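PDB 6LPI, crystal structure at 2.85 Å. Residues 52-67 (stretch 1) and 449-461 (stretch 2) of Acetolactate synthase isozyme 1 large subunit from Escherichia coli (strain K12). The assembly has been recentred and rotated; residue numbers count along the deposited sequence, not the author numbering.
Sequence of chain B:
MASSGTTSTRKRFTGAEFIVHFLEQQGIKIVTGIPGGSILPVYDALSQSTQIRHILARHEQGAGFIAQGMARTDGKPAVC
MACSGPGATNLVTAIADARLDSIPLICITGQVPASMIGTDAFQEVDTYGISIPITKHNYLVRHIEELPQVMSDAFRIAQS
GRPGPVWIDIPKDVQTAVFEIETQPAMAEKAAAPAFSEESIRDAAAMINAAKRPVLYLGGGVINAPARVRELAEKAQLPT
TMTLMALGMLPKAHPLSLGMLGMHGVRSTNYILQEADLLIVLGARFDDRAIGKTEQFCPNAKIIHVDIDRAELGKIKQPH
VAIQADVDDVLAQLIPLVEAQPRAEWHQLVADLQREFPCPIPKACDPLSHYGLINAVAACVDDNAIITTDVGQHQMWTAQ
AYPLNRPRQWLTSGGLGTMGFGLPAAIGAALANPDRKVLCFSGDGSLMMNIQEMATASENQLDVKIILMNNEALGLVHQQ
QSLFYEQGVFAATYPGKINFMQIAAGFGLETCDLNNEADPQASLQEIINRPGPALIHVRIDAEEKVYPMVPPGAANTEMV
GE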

# COMPACT_ATOMS: atom_id res chain seq x y z
N ILE B 52 -19.51 -3.79 -17.87
CA ILE B 52 -18.15 -4.10 -17.42
C ILE B 52 -17.33 -4.55 -18.62
O ILE B 52 -17.64 -5.57 -19.26
N ARG B 53 -16.30 -3.77 -18.95
CA ARG B 53 -15.27 -4.19 -19.89
C ARG B 53 -14.17 -4.96 -19.15
O ARG B 53 -13.89 -4.73 -17.97
N HIS B 54 -13.58 -5.92 -19.86
CA HIS B 54 -12.54 -6.79 -19.32
C HIS B 54 -11.24 -6.52 -20.06
O HIS B 54 -11.19 -6.66 -21.28
N ILE B 55 -10.19 -6.17 -19.33
CA ILE B 55 -8.85 -6.01 -19.89
C ILE B 55 -8.00 -7.26 -19.63
O ILE B 55 -7.84 -7.71 -18.48
N LEU B 56 -7.48 -7.82 -20.73
CA LEU B 56 -6.68 -9.04 -20.73
C LEU B 56 -5.22 -8.68 -20.48
O LEU B 56 -4.55 -8.10 -21.34
N ALA B 57 -4.75 -8.95 -19.27
CA ALA B 57 -3.35 -8.80 -18.96
C ALA B 57 -2.55 -9.89 -19.67
O ALA B 57 -3.09 -10.82 -20.30
N ARG B 58 -1.24 -9.77 -19.59
CA ARG B 58 -0.36 -10.80 -20.11
C ARG B 58 0.27 -11.63 -19.01
O ARG B 58 0.95 -12.61 -19.31
N HIS B 59 0.04 -11.29 -17.76
CA HIS B 59 0.59 -12.06 -16.66
C HIS B 59 -0.25 -11.66 -15.46
O HIS B 59 -0.59 -10.48 -15.31
N GLU B 60 -0.63 -12.64 -14.63
CA GLU B 60 -1.62 -12.32 -13.62
C GLU B 60 -1.06 -11.32 -12.62
O GLU B 60 -1.82 -10.50 -12.09
N GLN B 61 0.26 -11.30 -12.42
CA GLN B 61 0.85 -10.23 -11.63
C GLN B 61 0.52 -8.87 -12.25
O GLN B 61 0.14 -7.92 -11.55
N GLY B 62 0.60 -8.80 -13.59
CA GLY B 62 0.19 -7.60 -14.29
C GLY B 62 -1.28 -7.26 -14.08
O GLY B 62 -1.61 -6.10 -13.83
N ALA B 63 -2.17 -8.25 -14.18
CA ALA B 63 -3.59 -8.01 -13.91
C ALA B 63 -3.79 -7.39 -12.54
O ALA B 63 -4.53 -6.40 -12.38
N GLY B 64 -3.11 -7.94 -11.53
CA GLY B 64 -3.24 -7.42 -10.19
C GLY B 64 -2.71 -6.01 -10.04
O GLY B 64 -3.34 -5.16 -9.41
N PHE B 65 -1.55 -5.73 -10.65
CA PHE B 65 -1.01 -4.38 -10.50
C PHE B 65 -1.82 -3.35 -11.30
O PHE B 65 -1.89 -2.19 -10.90
N ILE B 66 -2.45 -3.76 -12.41
CA ILE B 66 -3.36 -2.87 -13.13
C ILE B 66 -4.58 -2.56 -12.27
O ILE B 66 -5.03 -1.41 -12.17
N ALA B 67 -5.16 -3.61 -11.68
CA ALA B 67 -6.19 -3.37 -10.68
C ALA B 67 -5.68 -2.42 -9.61
O ALA B 67 -6.40 -1.53 -9.14
N MET B 449 10.45 -6.92 -15.41
CA MET B 449 9.67 -7.86 -14.61
C MET B 449 8.25 -7.99 -15.13
O MET B 449 7.70 -9.09 -15.16
N ASN B 450 7.66 -6.88 -15.56
CA ASN B 450 6.35 -6.90 -16.19
C ASN B 450 6.39 -6.27 -17.58
O ASN B 450 5.51 -5.51 -17.97
N ILE B 451 7.46 -6.58 -18.32
CA ILE B 451 7.67 -6.07 -19.67
C ILE B 451 6.53 -6.47 -20.59
O ILE B 451 6.17 -5.74 -21.53
N GLN B 452 5.92 -7.63 -20.33
CA GLN B 452 4.88 -8.13 -21.21
C GLN B 452 3.68 -7.20 -21.21
O GLN B 452 2.93 -7.13 -22.19
N GLU B 453 3.49 -6.44 -20.13
CA GLU B 453 2.33 -5.56 -20.11
C GLU B 453 2.48 -4.41 -21.08
O GLU B 453 1.50 -3.70 -21.32
N MET B 454 3.67 -4.24 -21.67
CA MET B 454 3.79 -3.31 -22.79
C MET B 454 2.73 -3.59 -23.84
O MET B 454 2.08 -2.66 -24.33
N ALA B 455 2.50 -4.88 -24.15
CA ALA B 455 1.44 -5.23 -25.09
C ALA B 455 0.11 -4.68 -24.62
O ALA B 455 -0.61 -4.01 -25.38
N THR B 456 -0.21 -4.91 -23.34
CA THR B 456 -1.43 -4.39 -22.74
C THR B 456 -1.55 -2.89 -22.94
O THR B 456 -2.64 -2.38 -23.23
N ALA B 457 -0.43 -2.17 -22.86
CA ALA B 457 -0.50 -0.72 -23.02
C ALA B 457 -0.85 -0.34 -24.45
O ALA B 457 -1.69 0.55 -24.68
N SER B 458 -0.25 -1.00 -25.43
CA SER B 458 -0.45 -0.52 -26.78
C SER B 458 -1.82 -0.92 -27.31
O SER B 458 -2.48 -0.12 -27.99
N GLU B 459 -2.27 -2.13 -26.97
CA GLU B 459 -3.54 -2.63 -27.49
C GLU B 459 -4.73 -1.83 -26.98
O GLU B 459 -5.73 -1.70 -27.69
N ASN B 460 -4.65 -1.28 -25.77
CA ASN B 460 -5.68 -0.38 -25.29
C ASN B 460 -5.37 1.07 -25.59
O ASN B 460 -6.14 1.95 -25.17
N GLN B 461 -4.29 1.32 -26.32
CA GLN B 461 -3.89 2.66 -26.74
C GLN B 461 -3.97 3.64 -25.58
O GLN B 461 -4.64 4.67 -25.64

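Strand 53-56 opens the contact: Arg-53 and Ile-55 both point toward stretch 2, and Ile-55, buried and m at chi1, has its CG2 4.1 Å from Thr-456 CG2, methyl against methyl. The small Ala-57 lies beside the Glu-453 carboxylate, with Ala-57 CB 3.8 Å from Glu-453 OE1.

That carboxylate, on a side chain folded m at both chi1 and chi2, receives the backbone of the turn: Arg-58 N donates to Glu-453 OE2 at 3.1 Å. It is held in place from its own stretch, since Gln-452 NE2 donates to Glu-453 OE2 (3.1 Å) and Thr-456 OG1 to Glu-453 OE1 (2.7 Å).

Arg-58 points toward the helix and buries the largest area. Its long chain runs past Gln-452, places NE 3.4 Å from Ala-455 CB, whose small methyl lies over one guanidinium face, and ends in a salt bridge to Glu-459, itself m at chi1.

His-59 (t) caps its own helix, ND1 accepting from Gln-61 N at 3.0 Å, while its CB rests 3.6 Å from Gln-452 NE2. Gln-61, extended t,t, reaches back so that OE1 accepts from Asn-450 ND2 at 2.9 Å.

At Gly-62 a CB would clash with Glu-453 OE2. Last, Ile-66 (m,t) sets CD1 4.0 Å from Thr-456 CG2, closing the apolar patch begun by Ile-55.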

# COMPACT_ATOMS: atom_id res chain seq x y z
CB ILE B 52 -18.16 -5.17 -16.30
CG1 ILE B 52 -19.07 -4.72 -15.16
CG2 ILE B 52 -16.78 -5.42 -15.76
CD1 ILE B 52 -19.22 -5.75 -14.07
CB ARG B 53 -14.66 -2.98 -20.62
CG ARG B 53 -13.23 -3.18 -21.17
CD ARG B 53 -12.68 -1.95 -21.92
NE ARG B 53 -13.01 -0.70 -21.25
CZ ARG B 53 -12.31 0.43 -21.40
NH1 ARG B 53 -11.25 0.44 -22.20
NH2 ARG B 53 -12.67 1.53 -20.75
CB HIS B 54 -12.92 -8.27 -19.48
CG HIS B 54 -11.75 -9.19 -19.33
ND1 HIS B 54 -11.33 -9.66 -18.11
CD2 HIS B 54 -10.88 -9.68 -20.25
CE1 HIS B 54 -10.26 -10.42 -18.28
NE2 HIS B 54 -9.97 -10.45 -19.57
CB ILE B 55 -8.18 -4.73 -19.37
CG1 ILE B 55 -8.80 -3.51 -20.06
CG2 ILE B 55 -6.69 -4.76 -19.61
CD1 ILE B 55 -10.09 -3.02 -19.51
CB LEU B 56 -6.84 -9.80 -22.04
CG LEU B 56 -6.14 -11.14 -22.20
CD1 LEU B 56 -6.47 -12.05 -21.01
CD2 LEU B 56 -6.55 -11.80 -23.50
CB ALA B 57 -3.12 -8.89 -17.45
CB ARG B 58 0.72 -10.17 -20.99
CG ARG B 58 0.40 -10.25 -22.45
CD ARG B 58 -0.48 -9.12 -22.89
NE ARG B 58 -0.70 -9.23 -24.32
CZ ARG B 58 -1.77 -8.74 -24.93
NH1 ARG B 58 -2.71 -8.10 -24.24
NH2 ARG B 58 -1.88 -8.88 -26.25
CB HIS B 59 2.07 -11.72 -16.41
CG HIS B 59 2.74 -12.56 -15.37
ND1 HIS B 59 2.46 -12.45 -14.02
CD2 HIS B 59 3.71 -13.50 -15.47
CE1 HIS B 59 3.20 -13.32 -13.35
NE2 HIS B 59 3.97 -13.97 -14.20
CB GLU B 60 -2.13 -13.60 -12.93
CG GLU B 60 -2.96 -14.52 -13.85
CD GLU B 60 -2.11 -15.55 -14.60
OE1 GLU B 60 -0.87 -15.36 -14.64
OE2 GLU B 60 -2.67 -16.54 -15.13
CB GLN B 61 2.36 -10.39 -11.56
CG GLN B 61 2.94 -9.66 -10.37
CD GLN B 61 4.42 -9.47 -10.43
OE1 GLN B 61 4.90 -8.37 -10.74
NE2 GLN B 61 5.17 -10.53 -10.16
CB ALA B 63 -4.39 -9.31 -13.99
CB PHE B 65 0.46 -4.34 -10.89
CG PHE B 65 1.38 -4.83 -9.81
CD1 PHE B 65 1.32 -4.29 -8.53
CD2 PHE B 65 2.31 -5.82 -10.07
CE1 PHE B 65 2.16 -4.72 -7.53
CE2 PHE B 65 3.17 -6.27 -9.06
CZ PHE B 65 3.09 -5.72 -7.79
CB ILE B 66 -3.76 -3.47 -14.48
CG1 ILE B 66 -2.58 -3.50 -15.45
CG2 ILE B 66 -4.90 -2.68 -15.11
CD1 ILE B 66 -2.92 -4.29 -16.67
CB ALA B 67 -6.65 -4.70 -10.07
CB MET B 449 9.66 -7.42 -13.15
CG MET B 449 11.03 -7.35 -12.56
SD MET B 449 10.79 -7.72 -10.84
CE MET B 449 11.76 -9.17 -10.66
CB ASN B 450 5.31 -6.22 -15.29
CG ASN B 450 4.82 -7.14 -14.19
OD1 ASN B 450 4.59 -8.33 -14.41
ND2 ASN B 450 4.64 -6.59 -13.00
CB ILE B 451 9.03 -6.56 -20.22
CG1 ILE B 451 9.45 -5.76 -21.44
CG2 ILE B 451 8.96 -8.04 -20.61
CD1 ILE B 451 9.57 -4.29 -21.17
CB GLN B 452 4.49 -9.55 -20.80
CG GLN B 452 3.69 -9.66 -19.52
CD GLN B 452 4.53 -9.47 -18.28
OE1 GLN B 452 5.69 -9.89 -18.22
NE2 GLN B 452 3.96 -8.78 -17.29
CB GLU B 453 2.06 -5.07 -18.70
CG GLU B 453 1.83 -6.23 -17.69
CD GLU B 453 0.77 -7.22 -18.15
OE1 GLU B 453 -0.23 -6.79 -18.75
OE2 GLU B 453 0.96 -8.44 -17.94
CB MET B 454 5.18 -3.40 -23.42
CG MET B 454 6.14 -2.39 -22.84
SD MET B 454 7.75 -2.38 -23.65
CE MET B 454 8.65 -1.26 -22.57
CB ALA B 455 1.38 -6.75 -25.26
CB THR B 456 -1.48 -4.75 -21.26
OG1 THR B 456 -1.31 -6.17 -21.10
CG2 THR B 456 -2.78 -4.33 -20.63
CB ALA B 457 0.83 -0.08 -22.62
CB SER B 458 0.66 -1.04 -27.69
OG SER B 458 0.55 -2.43 -27.85
CB GLU B 459 -3.67 -4.10 -27.14
CG GLU B 459 -2.51 -4.91 -27.67
CD GLU B 459 -2.70 -6.41 -27.50
OE1 GLU B 459 -3.47 -6.83 -26.60
OE2 GLU B 459 -2.09 -7.17 -28.30
CB ASN B 460 -5.92 -0.56 -23.79
CG ASN B 460 -6.60 -1.88 -23.48
OD1 ASN B 460 -5.94 -2.92 -23.34
ND2 ASN B 460 -7.93 -1.85 -23.42
CB GLN B 461 -4.72 3.11 -27.94
CG GLN B 461 -4.23 2.44 -29.21
CD GLN B 461 -2.85 2.98 -29.63
OE1 GLN B 461 -2.70 4.17 -29.93
NE2 GLN B 461 -1.83 2.12 -29.55